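Local atomic coordinates of conserved hypothetical protein (Sulfolobus solfataricus, PDB entry 2FNA), a protein that binds ADP and magnesium as an archaeal AAA+ ATPase and probably couples ATP hydrolysis to a task that is still unknown. Residues P57-D62 with L79-E84; K83-L88 with N110-N115; K290-I295 with L329-K334; N156-L161 with E193-G198. One frame throughout, in Å; residues are numbered along the deposited sequence. Where two conformers were deposited one is given.

Contact 1. Residues P57-D62 with L79-E84; sequences PYIYLD and LELQKE. With EDO (1,2-ethanediol), chain E.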
loop_
_atom_site.group_PDB
_atom_site.type_symbol
_atom_site.label_atom_id
_atom_site.label_comp_id
_atom_site.label_asym_id
_atom_site.label_seq_id
_atom_site.Cartn_x
_atom_site.Cartn_y
_atom_site.Cartn_z
ATOM N N PRO A 57 16.851 8.686 11.258
ATOM C CA PRO A 57 16.931 7.244 11.384
ATOM C C PRO A 57 15.551 6.633 11.160
ATOM O O PRO A 57 14.528 7.255 11.458
ATOM C CB PRO A 57 17.372 7.018 12.824
ATOM C CG PRO A 57 17.308 8.327 13.495
ATOM C CD PRO A 57 17.241 9.394 12.492
ATOM N N TYR A 58 15.521 5.434 10.615
ATOM C CA TYR A 58 14.259 4.802 10.319
ATOM C C TYR A 58 14.402 3.288 10.249
ATOM O O TYR A 58 15.521 2.737 10.103
ATOM C CB TYR A 58 13.686 5.348 9.007
ATOM C CG TYR A 58 14.468 4.936 7.774
ATOM C CD1 TYR A 58 15.562 5.693 7.323
ATOM C CD2 TYR A 58 14.132 3.786 7.067
ATOM C CE1 TYR A 58 16.304 5.308 6.183
ATOM C CE2 TYR A 58 14.875 3.389 5.930
ATOM C CZ TYR A 58 15.942 4.161 5.496
ATOM O OH TYR A 58 16.639 3.764 4.384
ATOM N N ILE A 59 13.244 2.647 10.418
ATOM C CA ILE A 59 13.027 1.223 10.263
ATOM C C ILE A 59 11.978 1.112 9.156
ATOM O O ILE A 59 10.935 1.731 9.246
ATOM C CB ILE A 59 12.436 0.638 11.583
ATOM C CG1 ILE A 59 13.523 0.522 12.660
ATOM C CG2 ILE A 59 11.706 -0.694 11.341
ATOM C CD1 ILE A 59 14.587 -0.494 12.376
ATOM N N TYR A 60 12.258 0.355 8.106
ATOM C CA TYR A 60 11.320 0.230 7.003
ATOM C C TYR A 60 10.797 -1.182 6.871
ATOM O O TYR A 60 11.510 -2.048 6.393
ATOM C CB TYR A 60 12.000 0.638 5.701
ATOM C CG TYR A 60 11.052 0.995 4.605
ATOM C CD1 TYR A 60 10.220 0.028 4.021
ATOM C CD2 TYR A 60 10.958 2.310 4.154
ATOM C CE1 TYR A 60 9.343 0.376 3.013
ATOM C CE2 TYR A 60 10.101 2.655 3.140
ATOM C CZ TYR A 60 9.291 1.690 2.585
ATOM O OH TYR A 60 8.431 2.026 1.572
ATOM N N LEU A 61 9.554 -1.421 7.281
ATOM C CA LEU A 61 8.941 -2.746 7.107
ATOM C C LEU A 61 8.119 -2.816 5.818
ATOM O O LEU A 61 7.037 -2.230 5.721
ATOM C CB LEU A 61 8.084 -3.128 8.313
ATOM C CG LEU A 61 8.803 -3.237 9.666
ATOM C CD1 LEU A 61 7.881 -3.849 10.727
ATOM C CD2 LEU A 61 10.053 -4.089 9.545
ATOM N N ASP A 62 8.671 -3.528 4.834
ATOM C CA ASP A 62 8.035 -3.757 3.545
ATOM C C ASP A 62 7.155 -5.024 3.617
ATOM O O ASP A 62 7.631 -6.149 3.510
ATOM C CB ASP A 62 9.113 -3.853 2.477
ATOM C CG ASP A 62 8.553 -3.896 1.093
ATOM O OD1 ASP A 62 7.416 -3.437 0.888
ATOM O OD2 ASP A 62 9.262 -4.397 0.200
ATOM N N LEU A 79 11.916 -11.807 12.138
ATOM C CA LEU A 79 13.067 -11.882 11.226
ATOM C C LEU A 79 13.142 -10.634 10.355
ATOM O O LEU A 79 14.233 -10.178 10.058
ATOM C CB LEU A 79 13.041 -13.149 10.357
ATOM N N GLU A 80 11.997 -10.065 9.972
ATOM C CA GLU A 80 11.994 -8.827 9.191
ATOM C C GLU A 80 12.411 -7.612 10.025
ATOM O O GLU A 80 13.141 -6.745 9.549
ATOM C CB GLU A 80 10.614 -8.547 8.593
ATOM C CG GLU A 80 10.186 -9.524 7.532
ATOM C CD GLU A 80 11.036 -9.450 6.294
ATOM O OE1 GLU A 80 11.412 -8.322 5.893
ATOM O OE2 GLU A 80 11.306 -10.523 5.718
ATOM N N LEU A 81 11.890 -7.549 11.246
ATOM C CA LEU A 81 12.235 -6.510 12.201
ATOM C C LEU A 81 13.734 -6.585 12.557
ATOM O O LEU A 81 14.433 -5.572 12.643
ATOM C CB LEU A 81 11.367 -6.699 13.444
ATOM C CG LEU A 81 11.411 -5.661 14.559
ATOM C CD1 LEU A 81 11.117 -4.267 13.996
ATOM C CD2 LEU A 81 10.428 -6.041 15.669
ATOM N N GLN A 82 14.217 -7.799 12.749
ATOM C CA GLN A 82 15.622 -8.047 13.068
ATOM C C GLN A 82 16.539 -7.474 11.998
ATOM O O GLN A 82 17.492 -6.769 12.315
ATOM C CB GLN A 82 15.827 -9.550 13.224
ATOM C CG GLN A 82 17.182 -10.030 13.657
ATOM C CD GLN A 82 17.171 -11.543 13.759
ATOM O OE1 GLN A 82 16.589 -12.116 14.689
ATOM N NE2 GLN A 82 17.767 -12.197 12.774
ATOM N N LYS A 83 16.214 -7.737 10.737
ATOM C CA LYS A 83 16.969 -7.197 9.608
ATOM C C LYS A 83 17.011 -5.672 9.638
ATOM O O LYS A 83 18.068 -5.079 9.480
ATOM C CB LYS A 83 16.363 -7.651 8.281
ATOM C CG LYS A 83 16.581 -9.114 7.941
ATOM C CD LYS A 83 15.659 -9.545 6.801
ATOM N N GLU A 84 15.864 -5.034 9.849
ATOM C CA GLU A 84 15.813 -3.582 9.864
ATOM C C GLU A 84 16.583 -2.981 11.028
ATOM O O GLU A 84 17.250 -1.959 10.868
ATOM C CB GLU A 84 14.356 -3.079 9.859
ATOM C CG GLU A 84 13.732 -3.067 8.467
ATOM C CD GLU A 84 14.547 -2.272 7.452
ATOM O OE1 GLU A 84 14.677 -1.006 7.571
ATOM O OE2 GLU A 84 15.063 -2.936 6.529
HETATM C C1 EDO E . 18.003 3.003 7.866
HETATM O O1 EDO E . 18.210 1.687 7.338
HETATM C C2 EDO E . 18.581 3.120 9.270
HETATM O O2 EDO E . 18.269 4.419 9.809
HETATM O O HOH W 1 16.640 0.467 9.017
HETATM O O HOH W 2 10.941 -5.147 5.585
#
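Glu84 supplies the polar link between strand 58-62 and helix 79-84. Its side chain bends at chi2 (-55°), and OE1 accepts from Tyr60 N at 2.8 Å in a nearly straight hydrogen bond (166°), the N-H arriving from above the carboxylate plane. A water lies 2.8 Å from Glu84 OE1 and close to Tyr58 O, while a second water donates to Tyr60 O and Glu80 OE1 and accepts from Asp62 N. The carboxylate suits its place because it takes a backbone N-H that strand pairing does not use, and its OE2 forms a salt bridge with Lys87. Apolar packing flanks this link: Ile59 CD1 lies 3.6 Å from Glu84 CB, and Leu61 CD2 is 4.0 Å from Glu84 CG. C1 of a 1,2-ethanediol, probably from the crystallisation liquor, lies over one face of the Tyr58 ring, offset toward its rim and 3.3 Å above its plane, with Tyr60 CB at the ring edge. An alanine in place of Tyr58 would probably leave Tyr60 CB without this neighbour and open a gap beside Ile51. On its other edge the strand bonds to strand 139-144; Tyr58 and Tyr60 pack on helix 43-54, and Tyr60 OH is hydrogen-bonded to Asp144.

Contact 2. Residues K83-L88 with N110-N115; sequences KEINKL and NEIKFN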
loop_
_atom_site.group_PDB
_atom_site.type_symbol
_atom_site.label_atom_id
_atom_site.label_comp_id
_atom_site.label_asym_id
_atom_site.label_seq_id
_atom_site.Cartn_x
_atom_site.Cartn_y
_atom_site.Cartn_z
ATOM N N LYS A 83 16.214 -7.737 10.737
ATOM C CA LYS A 83 16.969 -7.197 9.608
ATOM C C LYS A 83 17.011 -5.672 9.638
ATOM O O LYS A 83 18.068 -5.079 9.480
ATOM C CB LYS A 83 16.363 -7.651 8.281
ATOM C CG LYS A 83 16.581 -9.114 7.941
ATOM C CD LYS A 83 15.659 -9.545 6.801
ATOM N N GLU A 84 15.864 -5.034 9.849
ATOM C CA GLU A 84 15.813 -3.582 9.864
ATOM C C GLU A 84 16.583 -2.981 11.028
ATOM O O GLU A 84 17.250 -1.959 10.868
ATOM C CB GLU A 84 14.356 -3.079 9.859
ATOM C CG GLU A 84 13.732 -3.067 8.467
ATOM C CD GLU A 84 14.547 -2.272 7.452
ATOM O OE1 GLU A 84 14.677 -1.006 7.571
ATOM O OE2 GLU A 84 15.063 -2.936 6.529
ATOM N N ILE A 85 16.482 -3.607 12.195
ATOM C CA ILE A 85 17.161 -3.124 13.396
ATOM C C ILE A 85 18.669 -3.133 13.144
ATOM O O ILE A 85 19.370 -2.184 13.513
ATOM C CB ILE A 85 16.765 -3.951 14.648
ATOM C CG1 ILE A 85 15.342 -3.588 15.070
ATOM C CG2 ILE A 85 17.703 -3.691 15.834
ATOM C CD1 ILE A 85 14.688 -4.603 15.952
ATOM N N ASN A 86 19.155 -4.170 12.473
ATOM C CA ASN A 86 20.582 -4.283 12.173
ATOM C C ASN A 86 21.101 -3.138 11.271
ATOM O O ASN A 86 22.256 -2.703 11.401
ATOM C CB ASN A 86 20.894 -5.663 11.567
ATOM C CG ASN A 86 20.950 -6.774 12.619
ATOM O OD1 ASN A 86 21.238 -6.526 13.791
ATOM N ND2 ASN A 86 20.688 -8.010 12.189
ATOM N N LYS A 87 20.239 -2.645 10.380
ATOM C CA LYS A 87 20.531 -1.449 9.595
ATOM C C LYS A 87 20.546 -0.184 10.482
ATOM O O LYS A 87 21.370 0.734 10.284
ATOM C CB LYS A 87 19.495 -1.277 8.485
ATOM C CG LYS A 87 19.331 -2.460 7.538
ATOM C CD LYS A 87 18.289 -2.127 6.489
ATOM C CE LYS A 87 17.979 -3.299 5.585
ATOM N NZ LYS A 87 17.022 -2.896 4.507
ATOM N N LEU A 88 19.640 -0.151 11.464
ATOM C CA LEU A 88 19.480 1.003 12.348
ATOM C C LEU A 88 20.610 1.159 13.371
ATOM O O LEU A 88 21.012 2.289 13.667
ATOM C CB LEU A 88 18.135 0.954 13.073
ATOM C CG LEU A 88 17.820 2.179 13.931
ATOM C CD1 LEU A 88 17.667 3.408 13.073
ATOM C CD2 LEU A 88 16.585 1.986 14.798
ATOM N N ASN A 110 28.152 -7.038 16.279
ATOM C CA ASN A 110 27.507 -5.758 15.995
ATOM C C ASN A 110 26.085 -5.934 15.438
ATOM O O ASN A 110 25.537 -5.042 14.777
ATOM C CB ASN A 110 28.356 -4.929 15.037
ATOM C CG ASN A 110 28.319 -3.453 15.376
ATOM O OD1 ASN A 110 28.864 -3.030 16.402
ATOM N ND2 ASN A 110 27.675 -2.660 14.526
ATOM N N GLU A 111 25.491 -7.086 15.731
ATOM C CA GLU A 111 24.159 -7.428 15.262
ATOM C C GLU A 111 23.352 -8.058 16.382
ATOM O O GLU A 111 23.907 -8.464 17.396
ATOM C CB GLU A 111 24.260 -8.406 14.101
ATOM C CG GLU A 111 24.548 -7.754 12.773
ATOM C CD GLU A 111 24.459 -8.742 11.622
ATOM O OE1 GLU A 111 24.723 -9.945 11.854
ATOM O OE2 GLU A 111 24.127 -8.320 10.490
ATOM N N ILE A 112 22.036 -8.138 16.178
ATOM C CA ILE A 112 21.133 -8.775 17.137
ATOM C C ILE A 112 20.430 -9.989 16.535
ATOM O O ILE A 112 20.295 -10.110 15.318
ATOM C CB ILE A 112 20.049 -7.799 17.673
ATOM C CG1 ILE A 112 19.076 -7.373 16.568
ATOM C CG2 ILE A 112 20.687 -6.574 18.334
ATOM C CD1 ILE A 112 17.707 -7.016 17.084
ATOM N N LYS A 113 19.995 -10.877 17.419
ATOM C CA LYS A 113 19.146 -12.023 17.084
ATOM C C LYS A 113 18.063 -12.136 18.156
ATOM O O LYS A 113 18.360 -12.085 19.345
ATOM C CB LYS A 113 19.963 -13.329 17.035
ATOM C CG LYS A 113 20.494 -13.702 15.656
ATOM N N PHE A 114 16.809 -12.279 17.752
ATOM C CA PHE A 114 15.778 -12.623 18.716
ATOM C C PHE A 114 15.863 -14.126 18.991
ATOM O O PHE A 114 16.075 -14.903 18.059
ATOM C CB PHE A 114 14.408 -12.224 18.196
ATOM C CG PHE A 114 14.275 -10.752 17.943
ATOM C CD1 PHE A 114 14.214 -9.861 19.003
ATOM C CD2 PHE A 114 14.221 -10.254 16.644
ATOM C CE1 PHE A 114 14.093 -8.488 18.775
ATOM C CE2 PHE A 114 14.091 -8.885 16.409
ATOM C CZ PHE A 114 14.033 -8.003 17.480
ATOM N N ASN A 115 15.749 -14.521 20.266
ATOM C CA ASN A 115 15.814 -15.934 20.679
ATOM C C ASN A 115 14.450 -16.489 21.088
ATOM O O ASN A 115 13.407 -16.047 20.594
ATOM C CB ASN A 115 16.807 -16.108 21.836
#
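The amide of Asn86 and the carboxylate of Glu111 are flat groups turned only 18° from each other, with Glu111 CG lying over one face of the amide, 3.7 Å from Asn86 CG. In the plane of that amide, Ile112 N donates to Asn86 OD1 at 3.0 Å, on a lone pair and nearly straight (163°). The third flat group, the Phe114 ring, is met at its edge, where Ile85 CD1 comes 3.8 Å from CZ and close to the ring plane.

Asparagine suits its place because a short side chain ending in a carbonyl can reach the strand from the helix, and the aliphatic stem of Glu111 packs on the amide, while Glu111 itself is exposed. Next to this polar pair the contact turns apolar. Ile112 has CG1 between its backbone N and carbonyl carbon (chi1 66°), which sets CG1 3.6 Å from Asn86 OD1; beyond it, Ile112 CD1 lies 3.6 Å from Ile85 CG2, the two branched side chains crossing at about a right angle. Leu99 and Leu96 extend the apolar packing around Ile112.

One helical turn before Asn86, Gln82 OE1 accepts from Phe114 N, so two carbonyl side chains of the helix hold alternate N-H groups of the strand. Strand 112-114 pairs antiparallel with strand 105-107, forming a beta hairpin laid against helix 74-91, within the long connection between the parallel strands 58-62 and 139-144 of the P-loop ATPase core.

Contact 3. Residues K290-I295 with L329-K334; sequences KRYLNI and LTQLTK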
loop_
_atom_site.group_PDB
_atom_site.type_symbol
_atom_site.label_atom_id
_atom_site.label_comp_id
_atom_site.label_asym_id
_atom_site.label_seq_id
_atom_site.Cartn_x
_atom_site.Cartn_y
_atom_site.Cartn_z
ATOM N N LYS A 290 -15.441 -18.809 -7.412
ATOM C CA LYS A 290 -16.219 -18.640 -8.648
ATOM C C LYS A 290 -17.202 -17.466 -8.562
ATOM O O LYS A 290 -17.412 -16.753 -9.537
ATOM C CB LYS A 290 -16.957 -19.943 -9.006
ATOM C CG LYS A 290 -16.017 -21.051 -9.475
ATOM C CD LYS A 290 -16.768 -22.335 -9.856
ATOM N N ARG A 291 -17.773 -17.262 -7.386
ATOM C CA ARG A 291 -18.704 -16.174 -7.166
ATOM C C ARG A 291 -18.020 -14.820 -7.288
ATOM O O ARG A 291 -18.533 -13.921 -7.938
ATOM C CB ARG A 291 -19.335 -16.307 -5.787
ATOM C CG ARG A 291 -20.032 -17.653 -5.581
ATOM C CD ARG A 291 -20.922 -17.667 -4.368
ATOM N NE ARG A 291 -21.848 -18.799 -4.423
ATOM C CZ ARG A 291 -22.890 -18.958 -3.612
ATOM N NH1 ARG A 291 -23.156 -18.073 -2.664
ATOM N NH2 ARG A 291 -23.668 -20.018 -3.749
ATOM N N TYR A 292 -16.867 -14.668 -6.644
ATOM C CA TYR A 292 -16.081 -13.435 -6.780
ATOM C C TYR A 292 -15.703 -13.135 -8.249
ATOM O O TYR A 292 -15.869 -12.009 -8.710
ATOM C CB TYR A 292 -14.836 -13.478 -5.878
ATOM C CG TYR A 292 -15.122 -13.169 -4.420
ATOM C CD1 TYR A 292 -15.580 -11.908 -4.036
ATOM C CD2 TYR A 292 -14.915 -14.119 -3.416
ATOM C CE1 TYR A 292 -15.842 -11.599 -2.712
ATOM C CE2 TYR A 292 -15.177 -13.811 -2.058
ATOM C CZ TYR A 292 -15.643 -12.552 -1.719
ATOM O OH TYR A 292 -15.901 -12.211 -0.402
ATOM N N LEU A 293 -15.206 -14.134 -8.982
ATOM C CA LEU A 293 -14.906 -13.968 -10.411
ATOM C C LEU A 293 -16.143 -13.470 -11.162
ATOM O O LEU A 293 -16.053 -12.593 -12.028
ATOM C CB LEU A 293 -14.409 -15.280 -11.047
ATOM C CG LEU A 293 -12.934 -15.608 -10.802
ATOM C CD1 LEU A 293 -12.662 -17.095 -10.960
ATOM C CD2 LEU A 293 -12.023 -14.771 -11.726
ATOM N N ASN A 294 -17.294 -14.038 -10.823
ATOM C CA ASN A 294 -18.545 -13.674 -11.464
ATOM C C ASN A 294 -18.912 -12.217 -11.177
ATOM O O ASN A 294 -19.297 -11.477 -12.081
ATOM C CB ASN A 294 -19.657 -14.595 -10.983
ATOM C CG ASN A 294 -20.910 -14.460 -11.801
ATOM O OD1 ASN A 294 -21.613 -13.446 -11.725
ATOM N ND2 ASN A 294 -21.209 -15.488 -12.589
ATOM N N ILE A 295 -18.806 -11.820 -9.915
ATOM C CA ILE A 295 -19.101 -10.441 -9.496
ATOM C C ILE A 295 -18.247 -9.427 -10.252
ATOM O O ILE A 295 -18.752 -8.380 -10.663
ATOM C CB ILE A 295 -18.880 -10.247 -7.982
ATOM C CG1 ILE A 295 -20.022 -10.913 -7.181
ATOM C CG2 ILE A 295 -18.744 -8.751 -7.640
ATOM C CD1 ILE A 295 -19.793 -10.986 -5.684
ATOM N N LEU A 329 -19.647 -8.131 -1.677
ATOM C CA LEU A 329 -19.397 -6.745 -2.064
ATOM C C LEU A 329 -18.653 -5.973 -0.991
ATOM O O LEU A 329 -17.808 -5.158 -1.310
ATOM C CB LEU A 329 -20.701 -6.025 -2.437
ATOM C CG LEU A 329 -21.413 -6.617 -3.652
ATOM C CD1 LEU A 329 -22.796 -5.987 -3.831
ATOM C CD2 LEU A 329 -20.562 -6.461 -4.905
ATOM N N THR A 330 -18.954 -6.221 0.274
ATOM C CA THR A 330 -18.231 -5.578 1.387
ATOM C C THR A 330 -16.749 -5.932 1.400
ATOM O O THR A 330 -15.910 -5.074 1.658
ATOM C CB THR A 330 -18.842 -5.975 2.755
ATOM O OG1 THR A 330 -20.160 -5.435 2.840
ATOM C CG2 THR A 330 -17.991 -5.443 3.932
ATOM N N GLN A 331 -16.434 -7.204 1.161
ATOM C CA GLN A 331 -15.054 -7.629 1.114
ATOM C C GLN A 331 -14.313 -6.936 -0.054
ATOM O O GLN A 331 -13.202 -6.418 0.119
ATOM C CB GLN A 331 -14.974 -9.157 1.017
ATOM C CG GLN A 331 -15.342 -9.874 2.310
ATOM C CD GLN A 331 -14.456 -9.435 3.472
ATOM O OE1 GLN A 331 -13.267 -9.732 3.501
ATOM N NE2 GLN A 331 -15.032 -8.705 4.418
ATOM N N LEU A 332 -14.944 -6.922 -1.222
ATOM C CA LEU A 332 -14.373 -6.309 -2.436
ATOM C C LEU A 332 -14.120 -4.824 -2.214
ATOM O O LEU A 332 -13.051 -4.280 -2.594
ATOM C CB LEU A 332 -15.319 -6.545 -3.642
ATOM C CG LEU A 332 -15.302 -7.975 -4.212
ATOM C CD1 LEU A 332 -16.397 -8.208 -5.235
ATOM C CD2 LEU A 332 -13.944 -8.280 -4.834
ATOM N N THR A 333 -15.078 -4.158 -1.572
ATOM C CA THR A 333 -14.931 -2.729 -1.252
ATOM C C THR A 333 -13.814 -2.478 -0.230
ATOM O O THR A 333 -13.036 -1.516 -0.369
ATOM C CB THR A 333 -16.241 -2.138 -0.735
ATOM O OG1 THR A 333 -17.270 -2.350 -1.702
ATOM C CG2 THR A 333 -16.120 -0.671 -0.504
ATOM N N LYS A 334 -13.734 -3.329 0.797
ATOM C CA LYS A 334 -12.708 -3.171 1.848
ATOM C C LYS A 334 -11.309 -3.354 1.289
ATOM O O LYS A 334 -10.368 -2.765 1.789
ATOM C CB LYS A 334 -12.890 -4.201 2.969
ATOM C CG LYS A 334 -14.155 -4.048 3.780
ATOM C CD LYS A 334 -13.919 -3.314 5.091
ATOM C CE LYS A 334 -14.850 -3.847 6.162
ATOM N NZ LYS A 334 -14.923 -2.878 7.280
#
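Tyr292 reaches across to Leu332 and Gln331. From CB, CG is placed anti to the carbonyl carbon (chi1 -79°), and the ring then runs past Leu332 in the opposite sense. CD1 is 3.9 Å from Leu332 CG, with Leu332 CD1 at the ring edge and in its plane; CE1 also meets Leu332 CG, at 4.0 Å. At the tip, OH lies against the stem of Gln331, 3.5 Å from its CB. Gln331 bends away beyond that stem, and its OE1 is hydrogen-bonded to Arg285. A tyrosine suits this place, being long enough to span two helical segments whose axes come no closer than 11.5 Å. Beside it, Ile295 CG2 is packed tightly on Leu332 CD1, at 3.4 Å, and touches Leu329 CD2 at 4.0 Å. An alanine in place of Tyr292 would probably open a gap beside Leu332 and leave Phe281 and Tyr328 without their edge-to-face ring partner. The two segments cross at -69°; their helices are the first and third of a probable winged helix-turn-helix domain; helix 305-316 packs on Ile295, helix 259-282 on Tyr292 and Leu332, and strand 338-340 on Leu329 and Leu332.

Contact 4. Residues N156-L161 with E193-G198; sequences NLLPAL and ESPLFG. With EDO (1,2-ethanediol), chain I.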
loop_
_atom_site.group_PDB
_atom_site.type_symbol
_atom_site.label_atom_id
_atom_site.label_comp_id
_atom_site.label_asym_id
_atom_site.label_seq_id
_atom_site.Cartn_x
_atom_site.Cartn_y
_atom_site.Cartn_z
ATOM N N ASN A 156 -0.799 -8.891 18.957
ATOM C CA ASN A 156 -1.534 -7.632 18.951
ATOM C C ASN A 156 -0.620 -6.433 19.225
ATOM O O ASN A 156 -0.241 -6.187 20.370
ATOM C CB ASN A 156 -2.682 -7.675 19.969
ATOM C CG ASN A 156 -3.507 -6.398 19.968
ATOM O OD1 ASN A 156 -3.407 -5.598 19.046
ATOM N ND2 ASN A 156 -4.335 -6.208 21.003
ATOM N N LEU A 157 -0.298 -5.678 18.167
ATOM C CA LEU A 157 0.597 -4.536 18.280
ATOM C C LEU A 157 -0.094 -3.254 18.703
ATOM O O LEU A 157 0.575 -2.263 18.978
ATOM C CB LEU A 157 1.306 -4.292 16.952
ATOM C CG LEU A 157 2.223 -5.417 16.455
ATOM C CD1 LEU A 157 2.713 -5.058 15.034
ATOM C CD2 LEU A 157 3.395 -5.655 17.382
ATOM N N LEU A 158 -1.420 -3.259 18.793
ATOM C CA LEU A 158 -2.140 -2.020 19.008
ATOM C C LEU A 158 -1.818 -1.349 20.335
ATOM O O LEU A 158 -1.650 -0.147 20.359
ATOM C CB LEU A 158 -3.655 -2.204 18.826
ATOM C CG LEU A 158 -4.176 -2.579 17.436
ATOM C CD1 LEU A 158 -5.715 -2.703 17.418
ATOM C CD2 LEU A 158 -3.729 -1.609 16.368
ATOM N N PRO A 159 -1.788 -2.109 21.452
ATOM C CA PRO A 159 -1.459 -1.453 22.719
ATOM C C PRO A 159 -0.081 -0.779 22.704
ATOM O O PRO A 159 0.076 0.296 23.244
ATOM C CB PRO A 159 -1.524 -2.585 23.735
ATOM C CG PRO A 159 -2.392 -3.617 23.107
ATOM C CD PRO A 159 -2.110 -3.527 21.641
ATOM N N ALA A 160 0.889 -1.406 22.059
ATOM C CA ALA A 160 2.221 -0.816 21.877
ATOM C C ALA A 160 2.200 0.446 21.002
ATOM O O ALA A 160 2.843 1.437 21.304
ATOM C CB ALA A 160 3.144 -1.847 21.282
ATOM N N LEU A 161 1.444 0.401 19.917
ATOM C CA LEU A 161 1.269 1.586 19.069
ATOM C C LEU A 161 0.648 2.740 19.820
ATOM O O LEU A 161 1.047 3.881 19.611
ATOM C CB LEU A 161 0.402 1.245 17.856
ATOM C CG LEU A 161 1.022 0.258 16.876
ATOM C CD1 LEU A 161 0.058 -0.139 15.771
ATOM C CD2 LEU A 161 2.294 0.862 16.296
ATOM N N GLU A 193 -13.294 0.709 22.489
ATOM C CA GLU A 193 -12.444 0.123 23.524
ATOM C C GLU A 193 -11.033 -0.210 23.022
ATOM O O GLU A 193 -10.191 -0.689 23.784
ATOM C CB GLU A 193 -13.133 -1.096 24.169
ATOM C CG GLU A 193 -12.931 -2.457 23.499
ATOM C CD GLU A 193 -13.493 -3.585 24.358
ATOM O OE1 GLU A 193 -14.729 -3.647 24.553
ATOM O OE2 GLU A 193 -12.690 -4.405 24.851
ATOM N N SER A 194 -10.769 0.069 21.748
ATOM C CA SER A 194 -9.474 -0.190 21.172
ATOM C C SER A 194 -8.452 0.893 21.525
ATOM O O SER A 194 -8.813 2.059 21.772
ATOM C CB SER A 194 -9.584 -0.368 19.659
ATOM O OG SER A 194 -9.542 0.859 18.973
ATOM N N PRO A 195 -7.168 0.505 21.580
ATOM C CA PRO A 195 -6.079 1.380 22.027
ATOM C C PRO A 195 -5.896 2.679 21.256
ATOM O O PRO A 195 -5.523 3.656 21.859
ATOM C CB PRO A 195 -4.841 0.503 21.836
ATOM C CG PRO A 195 -5.343 -0.873 21.984
ATOM C CD PRO A 195 -6.652 -0.840 21.261
ATOM N N LEU A 196 -6.142 2.680 19.945
ATOM C CA LEU A 196 -6.013 3.894 19.134
ATOM C C LEU A 196 -7.331 4.646 18.901
ATOM O O LEU A 196 -7.326 5.644 18.200
ATOM C CB LEU A 196 -5.401 3.563 17.766
ATOM C CG LEU A 196 -3.977 2.993 17.753
ATOM C CD1 LEU A 196 -3.528 2.678 16.325
ATOM C CD2 LEU A 196 -3.015 3.978 18.415
ATOM N N PHE A 197 -8.433 4.220 19.519
ATOM C CA PHE A 197 -9.692 4.908 19.323
ATOM C C PHE A 197 -9.600 6.392 19.695
ATOM O O PHE A 197 -9.088 6.723 20.749
ATOM C CB PHE A 197 -10.811 4.271 20.122
ATOM C CG PHE A 197 -12.156 4.883 19.834
ATOM C CD1 PHE A 197 -12.850 4.544 18.676
ATOM C CD2 PHE A 197 -12.701 5.835 20.682
ATOM C CE1 PHE A 197 -14.083 5.128 18.388
ATOM C CE2 PHE A 197 -13.947 6.413 20.396
ATOM C CZ PHE A 197 -14.626 6.046 19.242
ATOM N N GLY A 198 -10.115 7.272 18.830
ATOM C CA GLY A 198 -10.257 8.685 19.170
ATOM C C GLY A 198 -9.006 9.516 18.952
ATOM O O GLY A 198 -9.015 10.721 19.193
HETATM C C1 EDO I . -7.469 -4.075 20.668
HETATM O O1 EDO I . -6.369 -4.212 21.627
HETATM C C2 EDO I . -8.863 -4.019 21.315
HETATM O O2 EDO I . -9.942 -3.852 20.356
#
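Leu158 and Leu196 both carry CG anti to the carbonyl carbon, beside the backbone N (chi1 -63° in Leu196), and their ends then meet, Leu158 CD2 being 4.3 Å from Leu196 CD1. In Asn156, CG is anti to the backbone N (chi1 -178°), and OD1 accepts from Leu158 N at 3.1 Å, a capping bond, the N-H coming from above the carbonyl plane. Asparagine suits this place because its short side chain can fold back on an amide two residues ahead. Its ND2 donates to O1 of a 1,2-ethanediol at 2.9 Å, and the same diol lies against Pro195.

The partners belong to the ATPase core: helix 158-167 is part of the crossover between parallel strands 139-144 and 171-177, while 193-198 is a loop leading toward edge strand 202-206. A type I turn from Ser194 to Phe197 presents Pro195, whose ring fixes a phi suited to the second position of such a turn. Pro195 CG packs 3.8 Å from Leu158 CB, and its CB is 3.6 Å from Leu158 O. Pro159 and Pro195 point the same way with their CG atoms 4.2 Å apart; a proline is readily accommodated early in a helix, where its missing N-H costs little. Leu196 CD2 reaches the backbone C of Leu161 at 4.1 Å, and the Leu161 side chain touches Phe173 and Met175 of strand 171-177.

Overall arrangement
From the N terminus, contact 1 closes the first loop, bringing helix 74-91 back onto strand 58-62, at one edge of the parallel sheet. Contact 2 begins on the same helix, sharing Lys83 and Glu84, and ties the hairpin strand 112-114 to it; the two centres are about 9 Å apart. Contact 4 follows, joining the helix after strand 139-144 to the loop before strand 202-206, so that its loop encloses strand 171-177. Contact 3 comes last, within the probable winged-helix region, its centre about 34 Å from that of contact 1. No loop contains another; the four run in series, contacts 1 and 2 overlapping only where they share residues.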